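Cystatin (Fasciola hepatica, PDB 6I1M) probably inhibits papain-like cysteine proteases, as a secreted type 1 cystatin (stefin) of the liver fluke. Local coordinates at residues A[5-10]-A[42-47]; A[23-28]-A[82-87]; A[34-39]-A[61-66]; A[38-43]-A[55-60]; A[50-55]-A[68-73]. All coordinates share one frame; numbering follows the deposited sequence.

Interaction 1 of 5, residues A[5-10]-A[42-47]; sequences TEPRSV and QVSTQV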
# COMPACT_ATOMS: atom_id res chain seq x y z
N THR A 5 0.89 -10.94 -9.20
CA THR A 5 2.31 -11.38 -9.27
C THR A 5 2.76 -11.81 -7.87
O THR A 5 2.08 -11.46 -6.86
CB THR A 5 3.27 -10.29 -9.77
OG1 THR A 5 3.45 -9.30 -8.75
CG2 THR A 5 2.85 -9.66 -11.07
N GLU A 6 3.85 -12.56 -7.81
CA GLU A 6 4.60 -12.82 -6.55
C GLU A 6 5.13 -11.50 -6.03
O GLU A 6 5.45 -10.61 -6.81
CB GLU A 6 5.72 -13.85 -6.78
CG GLU A 6 5.20 -15.28 -6.80
CD GLU A 6 4.36 -15.60 -5.57
OE1 GLU A 6 4.94 -15.58 -4.45
OE2 GLU A 6 3.12 -15.79 -5.71
N PRO A 7 5.22 -11.33 -4.70
CA PRO A 7 5.72 -10.08 -4.12
C PRO A 7 7.11 -9.77 -4.68
O PRO A 7 7.83 -10.68 -5.02
CB PRO A 7 5.81 -10.35 -2.61
CG PRO A 7 4.84 -11.49 -2.39
CD PRO A 7 4.89 -12.31 -3.66
N ARG A 8 7.45 -8.49 -4.76
CA ARG A 8 8.79 -8.09 -5.24
C ARG A 8 9.23 -6.87 -4.45
O ARG A 8 8.38 -6.24 -3.73
CB ARG A 8 8.77 -7.80 -6.75
CG ARG A 8 7.80 -6.69 -7.14
CD ARG A 8 8.13 -6.05 -8.47
NE ARG A 8 7.10 -5.14 -8.96
CZ ARG A 8 6.95 -3.87 -8.59
NH1 ARG A 8 7.76 -3.30 -7.71
NH2 ARG A 8 5.98 -3.15 -9.11
N SER A 9 10.48 -6.46 -4.64
CA SER A 9 11.00 -5.22 -4.02
C SER A 9 10.29 -4.01 -4.65
O SER A 9 9.89 -4.07 -5.84
CB SER A 9 12.51 -5.13 -4.09
OG SER A 9 12.95 -4.98 -5.42
N VAL A 10 10.08 -2.98 -3.83
CA VAL A 10 9.42 -1.70 -4.20
C VAL A 10 10.48 -0.76 -4.79
O VAL A 10 11.55 -0.62 -4.17
CB VAL A 10 8.73 -1.05 -2.99
CG1 VAL A 10 7.99 0.21 -3.38
CG2 VAL A 10 7.80 -2.03 -2.27
N GLN A 42 7.23 -4.90 0.57
CA GLN A 42 7.11 -5.59 -0.74
C GLN A 42 5.80 -5.16 -1.39
O GLN A 42 4.95 -4.55 -0.70
CB GLN A 42 7.13 -7.10 -0.56
CG GLN A 42 6.02 -7.58 0.36
CD GLN A 42 6.12 -9.06 0.67
OE1 GLN A 42 7.21 -9.60 0.82
NE2 GLN A 42 4.99 -9.72 0.80
N VAL A 43 5.69 -5.44 -2.67
CA VAL A 43 4.48 -5.12 -3.46
C VAL A 43 4.22 -6.29 -4.41
O VAL A 43 5.20 -6.90 -4.94
CB VAL A 43 4.62 -3.77 -4.18
CG1 VAL A 43 5.66 -3.85 -5.29
CG2 VAL A 43 3.26 -3.28 -4.68
N SER A 44 2.94 -6.57 -4.62
CA SER A 44 2.47 -7.53 -5.64
C SER A 44 1.50 -6.76 -6.53
O SER A 44 0.81 -5.91 -5.98
CB SER A 44 1.81 -8.74 -5.04
OG SER A 44 2.51 -9.22 -3.92
N THR A 45 1.54 -6.97 -7.84
CA THR A 45 0.72 -6.19 -8.79
C THR A 45 -0.26 -7.10 -9.51
O THR A 45 0.04 -8.27 -9.73
CB THR A 45 1.60 -5.43 -9.78
OG1 THR A 45 2.36 -6.42 -10.47
CG2 THR A 45 2.49 -4.44 -9.06
N GLN A 46 -1.43 -6.55 -9.78
CA GLN A 46 -2.48 -7.23 -10.56
C GLN A 46 -2.94 -6.25 -11.63
O GLN A 46 -3.36 -5.10 -11.30
CB GLN A 46 -3.59 -7.66 -9.62
CG GLN A 46 -4.77 -8.26 -10.37
CD GLN A 46 -5.99 -8.32 -9.49
OE1 GLN A 46 -6.16 -7.48 -8.61
NE2 GLN A 46 -6.86 -9.28 -9.76
N VAL A 47 -2.87 -6.66 -12.89
CA VAL A 47 -3.30 -5.77 -13.99
C VAL A 47 -4.78 -6.04 -14.25
O VAL A 47 -5.14 -7.18 -14.55
CB VAL A 47 -2.45 -5.94 -15.26
CG1 VAL A 47 -2.91 -4.95 -16.33
CG2 VAL A 47 -0.96 -5.76 -14.96
O HOH W 1 4.91 -6.52 -10.01
O HOH W 2 1.01 -11.75 -3.81

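Interaction 2 of 5, residues A[23-28]-A[82-87]; sequences LSKLLT and TSVGTP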
# COMPACT_ATOMS: atom_id res chain seq x y z
N LEU A 23 0.39 5.91 4.44
CA LEU A 23 0.56 6.49 5.79
C LEU A 23 -0.69 7.31 6.10
O LEU A 23 -1.29 7.09 7.17
CB LEU A 23 1.79 7.39 5.80
CG LEU A 23 2.08 8.15 7.10
CD1 LEU A 23 1.94 7.27 8.32
CD2 LEU A 23 3.49 8.74 7.05
N SER A 24 -1.05 8.20 5.17
CA SER A 24 -2.23 9.08 5.31
C SER A 24 -3.47 8.22 5.59
O SER A 24 -4.21 8.58 6.50
CB SER A 24 -2.42 9.95 4.11
OG SER A 24 -3.70 10.52 4.17
N LYS A 25 -3.66 7.12 4.87
CA LYS A 25 -4.83 6.19 5.03
C LYS A 25 -4.80 5.57 6.43
O LYS A 25 -5.83 5.62 7.11
CB LYS A 25 -4.79 5.05 4.02
CG LYS A 25 -6.04 4.18 3.99
CD LYS A 25 -7.33 4.97 3.93
CE LYS A 25 -8.55 4.07 3.89
NZ LYS A 25 -9.10 3.99 2.51
N LEU A 26 -3.65 5.03 6.85
CA LEU A 26 -3.52 4.42 8.20
C LEU A 26 -3.77 5.49 9.28
O LEU A 26 -4.45 5.17 10.29
CB LEU A 26 -2.15 3.76 8.34
CG LEU A 26 -1.98 2.43 7.61
CD1 LEU A 26 -0.52 2.03 7.61
CD2 LEU A 26 -2.85 1.35 8.24
N LEU A 27 -3.29 6.72 9.06
CA LEU A 27 -3.44 7.84 10.02
C LEU A 27 -4.92 8.25 10.12
O LEU A 27 -5.46 8.35 11.26
CB LEU A 27 -2.55 9.01 9.60
CG LEU A 27 -2.56 10.19 10.56
CD1 LEU A 27 -2.05 9.79 11.96
CD2 LEU A 27 -1.73 11.34 10.01
N THR A 28 -5.60 8.44 8.99
CA THR A 28 -7.03 8.85 8.99
C THR A 28 -7.93 7.73 9.53
O THR A 28 -8.98 8.06 10.07
CB THR A 28 -7.47 9.37 7.62
OG1 THR A 28 -7.31 8.28 6.72
CG2 THR A 28 -6.69 10.59 7.18
N THR A 82 -7.19 7.31 -8.40
CA THR A 82 -6.31 6.50 -7.53
C THR A 82 -6.99 6.33 -6.18
O THR A 82 -7.45 7.35 -5.62
CB THR A 82 -4.93 7.13 -7.38
OG1 THR A 82 -4.31 7.15 -8.66
CG2 THR A 82 -4.05 6.38 -6.41
N SER A 83 -7.10 5.10 -5.69
CA SER A 83 -7.85 4.78 -4.45
C SER A 83 -6.98 3.89 -3.57
O SER A 83 -6.48 2.87 -4.08
CB SER A 83 -9.19 4.15 -4.81
OG SER A 83 -10.03 3.99 -3.67
N VAL A 84 -6.80 4.28 -2.31
CA VAL A 84 -6.19 3.40 -1.27
C VAL A 84 -7.32 2.58 -0.65
O VAL A 84 -8.33 3.16 -0.20
CB VAL A 84 -5.40 4.21 -0.22
CG1 VAL A 84 -4.67 3.29 0.72
CG2 VAL A 84 -4.42 5.17 -0.89
N GLY A 85 -7.16 1.26 -0.65
CA GLY A 85 -8.10 0.32 -0.02
C GLY A 85 -8.10 0.43 1.50
O GLY A 85 -7.36 1.26 2.08
N THR A 86 -8.88 -0.43 2.14
CA THR A 86 -8.92 -0.58 3.61
C THR A 86 -7.73 -1.40 4.07
O THR A 86 -7.57 -2.57 3.70
CB THR A 86 -10.24 -1.24 4.04
OG1 THR A 86 -11.27 -0.39 3.56
CG2 THR A 86 -10.32 -1.40 5.55
N PRO A 87 -6.84 -0.83 4.94
CA PRO A 87 -5.75 -1.62 5.50
C PRO A 87 -6.27 -2.78 6.36
O PRO A 87 -7.29 -2.64 7.02
CB PRO A 87 -4.97 -0.60 6.34
CG PRO A 87 -5.35 0.70 5.69
CD PRO A 87 -6.83 0.56 5.40

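Interaction 3 of 5, residues A[34-39]-A[61-66]; sequences SSCELE and ATCPGC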
# COMPACT_ATOMS: atom_id res chain seq x y z
N SER A 34 0.72 9.95 14.21
CA SER A 34 1.23 10.86 13.16
C SER A 34 2.75 10.70 13.01
O SER A 34 3.24 10.91 11.88
CB SER A 34 0.84 12.29 13.46
OG SER A 34 1.37 12.69 14.71
N SER A 35 3.43 10.26 14.07
CA SER A 35 4.91 10.07 14.14
C SER A 35 5.40 8.76 13.47
O SER A 35 6.64 8.53 13.43
CB SER A 35 5.33 10.12 15.58
OG SER A 35 5.15 8.84 16.19
N CYS A 36 4.47 7.91 13.00
CA CYS A 36 4.75 6.55 12.46
C CYS A 36 5.79 6.59 11.34
O CYS A 36 5.56 7.29 10.34
CB CYS A 36 3.48 5.90 11.92
SG CYS A 36 3.74 4.24 11.24
N GLU A 37 6.88 5.82 11.48
CA GLU A 37 7.84 5.52 10.39
C GLU A 37 7.30 4.28 9.69
O GLU A 37 7.37 3.20 10.28
CB GLU A 37 9.27 5.30 10.89
CG GLU A 37 9.86 6.57 11.47
CD GLU A 37 11.33 6.51 11.87
OE1 GLU A 37 12.06 5.55 11.44
OE2 GLU A 37 11.75 7.42 12.60
N LEU A 38 6.74 4.46 8.50
CA LEU A 38 6.12 3.34 7.75
C LEU A 38 7.04 2.91 6.61
O LEU A 38 7.44 3.77 5.79
CB LEU A 38 4.78 3.82 7.21
CG LEU A 38 3.96 2.71 6.56
CD1 LEU A 38 3.30 1.85 7.63
CD2 LEU A 38 2.95 3.32 5.61
N GLU A 39 7.29 1.61 6.54
CA GLU A 39 8.14 0.97 5.52
C GLU A 39 7.28 0.11 4.59
O GLU A 39 6.56 -0.76 5.08
CB GLU A 39 9.19 0.10 6.19
CG GLU A 39 10.11 -0.56 5.20
CD GLU A 39 11.23 -1.32 5.88
OE1 GLU A 39 11.18 -1.46 7.11
OE2 GLU A 39 12.16 -1.74 5.19
N ALA A 61 8.91 2.08 15.65
CA ALA A 61 8.83 1.88 17.11
C ALA A 61 7.47 2.36 17.65
O ALA A 61 6.93 1.67 18.56
CB ALA A 61 10.02 2.56 17.77
N THR A 62 6.93 3.48 17.14
CA THR A 62 5.65 4.08 17.62
C THR A 62 4.43 3.47 16.90
O THR A 62 3.33 3.83 17.28
CB THR A 62 5.64 5.61 17.55
OG1 THR A 62 5.69 6.01 16.18
CG2 THR A 62 6.80 6.22 18.31
N CYS A 63 4.62 2.56 15.95
CA CYS A 63 3.49 1.92 15.20
C CYS A 63 3.85 0.48 14.83
O CYS A 63 3.68 0.07 13.68
CB CYS A 63 3.10 2.73 13.96
SG CYS A 63 4.49 3.29 12.93
N PRO A 64 4.29 -0.37 15.78
CA PRO A 64 4.70 -1.72 15.43
C PRO A 64 3.50 -2.51 14.88
O PRO A 64 2.37 -2.34 15.32
CB PRO A 64 5.18 -2.27 16.78
CG PRO A 64 4.42 -1.45 17.80
CD PRO A 64 4.41 -0.07 17.21
N GLY A 65 3.78 -3.33 13.89
CA GLY A 65 2.79 -4.20 13.27
C GLY A 65 2.90 -4.05 11.77
O GLY A 65 3.61 -3.11 11.32
N CYS A 66 2.25 -4.96 11.07
CA CYS A 66 2.25 -5.01 9.60
C CYS A 66 0.80 -4.97 9.15
O CYS A 66 -0.09 -5.49 9.86
CB CYS A 66 2.96 -6.26 9.08
SG CYS A 66 4.76 -6.15 9.26

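Interaction 4 of 5, residues A[38-43]-A[55-60]; sequences LELLQV and FKVSGG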
# COMPACT_ATOMS: atom_id res chain seq x y z
N LEU A 38 6.74 4.46 8.50
CA LEU A 38 6.12 3.34 7.75
C LEU A 38 7.04 2.91 6.61
O LEU A 38 7.44 3.77 5.79
CB LEU A 38 4.78 3.82 7.21
CG LEU A 38 3.96 2.71 6.56
CD1 LEU A 38 3.30 1.85 7.63
CD2 LEU A 38 2.95 3.32 5.61
N GLU A 39 7.29 1.61 6.54
CA GLU A 39 8.14 0.97 5.52
C GLU A 39 7.28 0.11 4.59
O GLU A 39 6.56 -0.76 5.08
CB GLU A 39 9.19 0.10 6.19
CG GLU A 39 10.11 -0.56 5.20
CD GLU A 39 11.23 -1.32 5.88
OE1 GLU A 39 11.18 -1.46 7.11
OE2 GLU A 39 12.16 -1.74 5.19
N LEU A 40 7.41 0.32 3.28
CA LEU A 40 6.85 -0.60 2.27
C LEU A 40 7.85 -1.75 2.15
O LEU A 40 8.97 -1.51 1.69
CB LEU A 40 6.67 0.12 0.92
CG LEU A 40 5.87 1.43 0.90
CD1 LEU A 40 5.48 1.78 -0.51
CD2 LEU A 40 4.60 1.37 1.73
N LEU A 41 7.45 -2.95 2.58
CA LEU A 41 8.32 -4.16 2.61
C LEU A 41 8.38 -4.77 1.22
O LEU A 41 9.47 -5.17 0.79
CB LEU A 41 7.76 -5.17 3.60
CG LEU A 41 7.79 -4.77 5.07
CD1 LEU A 41 7.20 -5.87 5.92
CD2 LEU A 41 9.20 -4.43 5.51
N GLN A 42 7.23 -4.90 0.57
CA GLN A 42 7.11 -5.59 -0.74
C GLN A 42 5.80 -5.16 -1.39
O GLN A 42 4.95 -4.55 -0.70
CB GLN A 42 7.13 -7.10 -0.56
CG GLN A 42 6.02 -7.58 0.36
CD GLN A 42 6.12 -9.06 0.67
OE1 GLN A 42 7.21 -9.60 0.82
NE2 GLN A 42 4.99 -9.72 0.80
N VAL A 43 5.69 -5.44 -2.67
CA VAL A 43 4.48 -5.12 -3.46
C VAL A 43 4.22 -6.29 -4.41
O VAL A 43 5.20 -6.90 -4.94
CB VAL A 43 4.62 -3.77 -4.18
CG1 VAL A 43 5.66 -3.85 -5.29
CG2 VAL A 43 3.26 -3.28 -4.68
N PHE A 55 0.53 -3.87 -1.21
CA PHE A 55 1.69 -3.62 -0.34
C PHE A 55 1.55 -4.40 0.96
O PHE A 55 0.48 -4.47 1.54
CB PHE A 55 1.77 -2.13 -0.06
CG PHE A 55 2.19 -1.36 -1.28
CD1 PHE A 55 3.52 -1.38 -1.68
CD2 PHE A 55 1.26 -0.63 -2.00
CE1 PHE A 55 3.92 -0.65 -2.79
CE2 PHE A 55 1.67 0.10 -3.11
CZ PHE A 55 2.99 0.08 -3.50
N LYS A 56 2.67 -4.95 1.43
CA LYS A 56 2.85 -5.30 2.86
C LYS A 56 3.72 -4.19 3.48
O LYS A 56 4.83 -3.97 2.97
CB LYS A 56 3.50 -6.67 2.97
CG LYS A 56 3.51 -7.23 4.38
CD LYS A 56 4.07 -8.63 4.44
CE LYS A 56 4.59 -8.99 5.81
NZ LYS A 56 3.91 -10.20 6.34
N VAL A 57 3.20 -3.52 4.50
CA VAL A 57 3.84 -2.34 5.15
C VAL A 57 4.10 -2.69 6.61
O VAL A 57 3.30 -3.42 7.21
CB VAL A 57 2.99 -1.07 4.96
CG1 VAL A 57 2.65 -0.85 3.49
CG2 VAL A 57 1.71 -1.06 5.80
N SER A 58 5.20 -2.17 7.15
CA SER A 58 5.68 -2.38 8.54
C SER A 58 5.83 -1.02 9.24
O SER A 58 6.38 -0.09 8.64
CB SER A 58 6.98 -3.12 8.57
OG SER A 58 7.47 -3.17 9.88
N GLY A 59 5.33 -0.92 10.47
CA GLY A 59 5.49 0.29 11.29
C GLY A 59 6.76 0.24 12.11
O GLY A 59 7.23 -0.86 12.42
N GLY A 60 7.28 1.40 12.48
CA GLY A 60 8.46 1.52 13.34
C GLY A 60 8.07 1.50 14.80
O GLY A 60 7.01 0.94 15.14

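Interaction 5 of 5, residues A[50-55]-A[68-73]; sequences GTNYKF and EVVVFV. Unlike the reference sequence in segment 50-55: T51 (reference Ile).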
# COMPACT_ATOMS: atom_id res chain seq x y z
N GLY A 50 -6.17 -0.83 -15.38
CA GLY A 50 -5.27 -0.17 -14.42
C GLY A 50 -4.50 -1.21 -13.64
O GLY A 50 -4.41 -2.38 -14.08
N THR A 51 -3.92 -0.81 -12.53
CA THR A 51 -3.07 -1.72 -11.72
C THR A 51 -3.48 -1.61 -10.25
O THR A 51 -3.59 -0.47 -9.72
CB THR A 51 -1.58 -1.43 -11.96
OG1 THR A 51 -1.36 -1.62 -13.36
CG2 THR A 51 -0.67 -2.32 -11.14
N ASN A 52 -3.68 -2.78 -9.65
CA ASN A 52 -3.77 -2.99 -8.18
C ASN A 52 -2.36 -3.26 -7.67
O ASN A 52 -1.67 -4.19 -8.20
CB ASN A 52 -4.74 -4.10 -7.82
CG ASN A 52 -6.17 -3.62 -7.76
OD1 ASN A 52 -6.42 -2.46 -7.48
ND2 ASN A 52 -7.12 -4.53 -7.94
N TYR A 53 -1.91 -2.41 -6.75
CA TYR A 53 -0.65 -2.58 -6.00
C TYR A 53 -1.01 -3.05 -4.60
O TYR A 53 -1.55 -2.25 -3.85
CB TYR A 53 0.15 -1.29 -5.92
CG TYR A 53 0.67 -0.79 -7.23
CD1 TYR A 53 -0.13 -0.01 -8.05
CD2 TYR A 53 1.97 -1.06 -7.64
CE1 TYR A 53 0.34 0.45 -9.27
CE2 TYR A 53 2.45 -0.60 -8.85
CZ TYR A 53 1.64 0.17 -9.67
OH TYR A 53 2.11 0.68 -10.85
N LYS A 54 -0.70 -4.30 -4.28
CA LYS A 54 -0.85 -4.83 -2.91
C LYS A 54 0.49 -4.75 -2.19
O LYS A 54 1.45 -5.52 -2.53
CB LYS A 54 -1.34 -6.27 -2.93
CG LYS A 54 -1.76 -6.79 -1.56
CD LYS A 54 -1.67 -8.28 -1.51
CE LYS A 54 -2.69 -8.96 -2.38
NZ LYS A 54 -2.38 -10.40 -2.52
N PHE A 55 0.53 -3.87 -1.21
CA PHE A 55 1.69 -3.62 -0.34
C PHE A 55 1.55 -4.40 0.96
O PHE A 55 0.48 -4.47 1.54
CB PHE A 55 1.77 -2.13 -0.06
CG PHE A 55 2.19 -1.36 -1.28
CD1 PHE A 55 3.52 -1.38 -1.68
CD2 PHE A 55 1.26 -0.63 -2.00
CE1 PHE A 55 3.92 -0.65 -2.79
CE2 PHE A 55 1.67 0.10 -3.11
CZ PHE A 55 2.99 0.08 -3.50
N GLU A 68 -1.59 -5.14 5.30
CA GLU A 68 -1.72 -5.29 3.83
C GLU A 68 -2.65 -4.18 3.36
O GLU A 68 -3.70 -3.99 3.97
CB GLU A 68 -2.21 -6.69 3.51
CG GLU A 68 -2.67 -6.87 2.08
CD GLU A 68 -3.23 -8.26 1.86
OE1 GLU A 68 -2.46 -9.24 2.10
OE2 GLU A 68 -4.43 -8.37 1.50
N VAL A 69 -2.24 -3.44 2.32
CA VAL A 69 -3.03 -2.29 1.78
C VAL A 69 -2.96 -2.38 0.26
O VAL A 69 -1.85 -2.35 -0.28
CB VAL A 69 -2.48 -0.94 2.25
CG1 VAL A 69 -3.43 0.21 1.92
CG2 VAL A 69 -2.15 -0.94 3.74
N VAL A 70 -4.11 -2.43 -0.39
CA VAL A 70 -4.23 -2.39 -1.87
C VAL A 70 -4.47 -0.95 -2.33
O VAL A 70 -5.37 -0.29 -1.81
CB VAL A 70 -5.33 -3.34 -2.35
CG1 VAL A 70 -5.35 -3.41 -3.87
CG2 VAL A 70 -5.16 -4.73 -1.74
N VAL A 71 -3.66 -0.48 -3.27
CA VAL A 71 -3.87 0.82 -3.98
C VAL A 71 -4.18 0.53 -5.45
O VAL A 71 -3.35 -0.14 -6.09
CB VAL A 71 -2.64 1.74 -3.87
CG1 VAL A 71 -2.88 3.07 -4.57
CG2 VAL A 71 -2.21 1.94 -2.43
N PHE A 72 -5.29 1.07 -5.94
CA PHE A 72 -5.72 1.07 -7.35
C PHE A 72 -5.24 2.35 -8.04
O PHE A 72 -5.58 3.49 -7.63
CB PHE A 72 -7.24 0.93 -7.46
CG PHE A 72 -7.72 0.98 -8.88
CD1 PHE A 72 -7.31 0.02 -9.80
CD2 PHE A 72 -8.51 2.04 -9.33
CE1 PHE A 72 -7.77 0.07 -11.11
CE2 PHE A 72 -8.91 2.10 -10.65
CZ PHE A 72 -8.53 1.13 -11.54
N VAL A 73 -4.47 2.16 -9.11
CA VAL A 73 -4.04 3.25 -10.03
C VAL A 73 -4.79 3.03 -11.34
O VAL A 73 -4.51 2.10 -12.08
CB VAL A 73 -2.52 3.25 -10.25
CG1 VAL A 73 -2.08 4.31 -11.23
CG2 VAL A 73 -1.78 3.39 -8.93

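Interaction 1 of 5, residues A[5-10]-A[42-47]
In the cystatin fold the N-terminal trunk leads along the sheet into the helix, and here T5 to V10 follow strand 42-47, an outermost strand of this chain's sheet, with R8 and V43 forming a single antiparallel bridge. R8 N gives its hydrogen to V43 O at 2.8 Å, and V43 N returns one to R8 O at 3.0 Å. T5 N reaches T45 O at 2.9 Å, but T45 N turns to a side chain, T5 OG1, at 3.1 Å and almost straight (174°). That hydroxyl is placed by chi1 of 73°, between the backbone N and the carbonyl carbon of T5. P7 and Q42 lie side by side pointing the same way, P7 CB 3.5 Å from Q42 CD. The long chain of R8, extended from CG to NE, runs beside V43, and V43 CG1 covers one guanidinium face near its rim, 3.3 Å from R8 NH1. S9 O bonds to NH1 in the guanidinium plane, while NH2 makes a salt bridge with E14 of helix 12-28. R8 NE donates to a water at 2.8 Å, and the same water bonds T45 OG1 at 2.6 Å.

Interaction 2 of 5, residues A[23-28]-A[82-87]
The ammonium group of K25 reaches off the helix to two consecutive carbonyls, V84 O and G85 O. K25 NZ donates to V84 O at 2.9 Å, approaching from above the carbonyl plane, 47° out of it; its bond to G85 O is weak at 3.3 Å. K25 CG stands anti to the backbone N (chi1 -171°), where it meets V84 CG1 at 3.7 Å and P87 CG at 3.9 Å, and the K25 and V84 side chains run antiparallel past one another. From the neighbouring residue, the methyl L26 CD2 presses on the proline ring, 3.5 Å from P87 CB, tighter than usual for two carbons. A second shell surrounds these partners. V84 and P87 both rest on V69 of the adjacent strand 66-74, V84 also touches M21 of the helix, and L26 is packed against W67 and V32. The backbone of G85 bonds that of V70, anchoring this section of chain to strand 66-74. The contact joins the last part of helix 12-28 to the edge strand 83-90, apolar contacts of L26, V84 and P87 beside the polar grip of the K25 ammonium, and belongs to the helix-on-sheet packing of the cystatin fold.

Interaction 3 of 5, residues A[34-39]-A[61-66]
C36 and C63 are joined by a disulfide, SG to SG 2.1 Å, and their two side chains reach the bond in different ways. C36 SG stands anti to its backbone N (chi1 180°), beside the carbonyl carbon, whereas C63 SG is tucked between the backbone N and the carbonyl carbon (chi1 47°). The torsion about the sulfur-sulfur bond is 84°, close to the relaxed quarter turn, with C63 CB 3.2 Å from C36 SG. Both cysteines were modelled in two conformers, so these torsions describe one of them. The bond ties the lead-in to strand 38-47 to the loop between strands 50-59 and 66-74. Stefins classically carry no disulfides, which makes this link, and the second one from C66 to C92, unusual for a type 1 cystatin. Both cysteines are buried, C36 against L23 of helix 12-28 and C63 against V32. Beside the bridge, at the surface, two hydroxyls meet: S35 OG and T62 OG1 form a hydrogen bond of 2.9 Å in which either may be the donor. Each of these oxygens sits between its own backbone N and carbonyl carbon.

Interaction 4 of 5, residues A[38-43]-A[55-60]
V43 and F55 mark the tight side. V43 CG2 sits over one face of the F55 ring in a CH-pi contact, 3.6 Å from the centroid and 22° off the ring normal. On the side of the sheet that carries L38, L40, V43, F55 and V57, L40 CD1 comes to F55 CE1 at 3.7 Å, and L40 CD2 lies 3.4 Å from V57 CG1, closer than carbons usually pack. L38 CD1 completes the row against V57 CG2 at 3.8 Å. F18 and I22 of helix 12-28 cover the F55 end of this face. The other face, with E39, Q42, K56 and S58, is looser and more exposed. Q42 and K56 slant across each other, Q42 CG 3.7 Å from K56 CB, L41 CD1 rests 3.8 Å from S58 CB, and the K56 ammonium leaves the pair to bond S91 O. Between L40 and Q42 the register slips by one. L41 N donates to K56 O at 2.8 Å, while K56 N reaches Q42 O at 3.1 Å, so L41 and Q42 both face K56. This classic beta bulge in the first hairpin is consistent with the twisted sheet that wraps the helix in cystatins.

Interaction 5 of 5, residues A[50-55]-A[68-73]
Y53 and V73 cross at a slant on the helix side of the sheet, with Y53 CE1 3.6 Å from V73 CG2. The ring has CG anti to the carbonyl carbon (chi1 -66°); T51 CG2, from the same strand, lies 3.5 Å above one face toward the rim, and V71 O lies at the edge in the ring plane, 3.8 Å from Y53 CD1. F55, two residues on, likewise turns an edge to its neighbours, its CD2 at 3.9 Å from V69 O and a little farther from a V71 methyl. Y53, F55, V71 and V73 all meet F18 of helix 12-28. On the opposite face N52 and K54 mix with V70 and F72. N52 sets its amide steeply to the F72 ring, planes 70° apart, so that N52 OD1 points at the ring edge, 3.5 Å from F72 CD1, while ND2 bonds Q46. K54 and E68 touch through their stems, K54 CD to E68 CD 3.7 Å. K54 NZ is 4.8 Å from E68 OE1, too far for a salt bridge, though the opposite charges may still attract; K54 makes a cation-pi contact with Y4. Six nearly straight backbone bonds join the strands, V73 N to T51 O being 2.8 Å. At the start G50 has a positive phi (124°), at which a CB would be jammed against the preceding carbonyl O. It closes the QVVAG sequence, the family signature that in cystatins forms the first hairpin loop entering the protease cleft and probably does here; this regular strand pair is the central part of the cystatin sheet behind that loop.

In the fold
Interactions 4 and 5 share F55 and build the sheet on either side of strand 50-59, with mostly apolar side chains facing helix 12-28 and a more polar, mixed set on the other face; 4 carries a bulge where 5 is regular. Interaction 1 extends 4 through Q42 and V43, adding a non-strand segment held by backbone bonds plus one threonine hydroxyl, with waters and a guanidinium lying against V43 at its edge. Interaction 2, on the opposite side of the chain's centre from 1, is a surface contact in which a lysine meets the last strand, yet V84 packs on V69 beside interaction 5. Interaction 3, at one end of the sheet and sharing L38 and E39 with 4, relies on a covalent sulfur bond where regular strand pairing has ended.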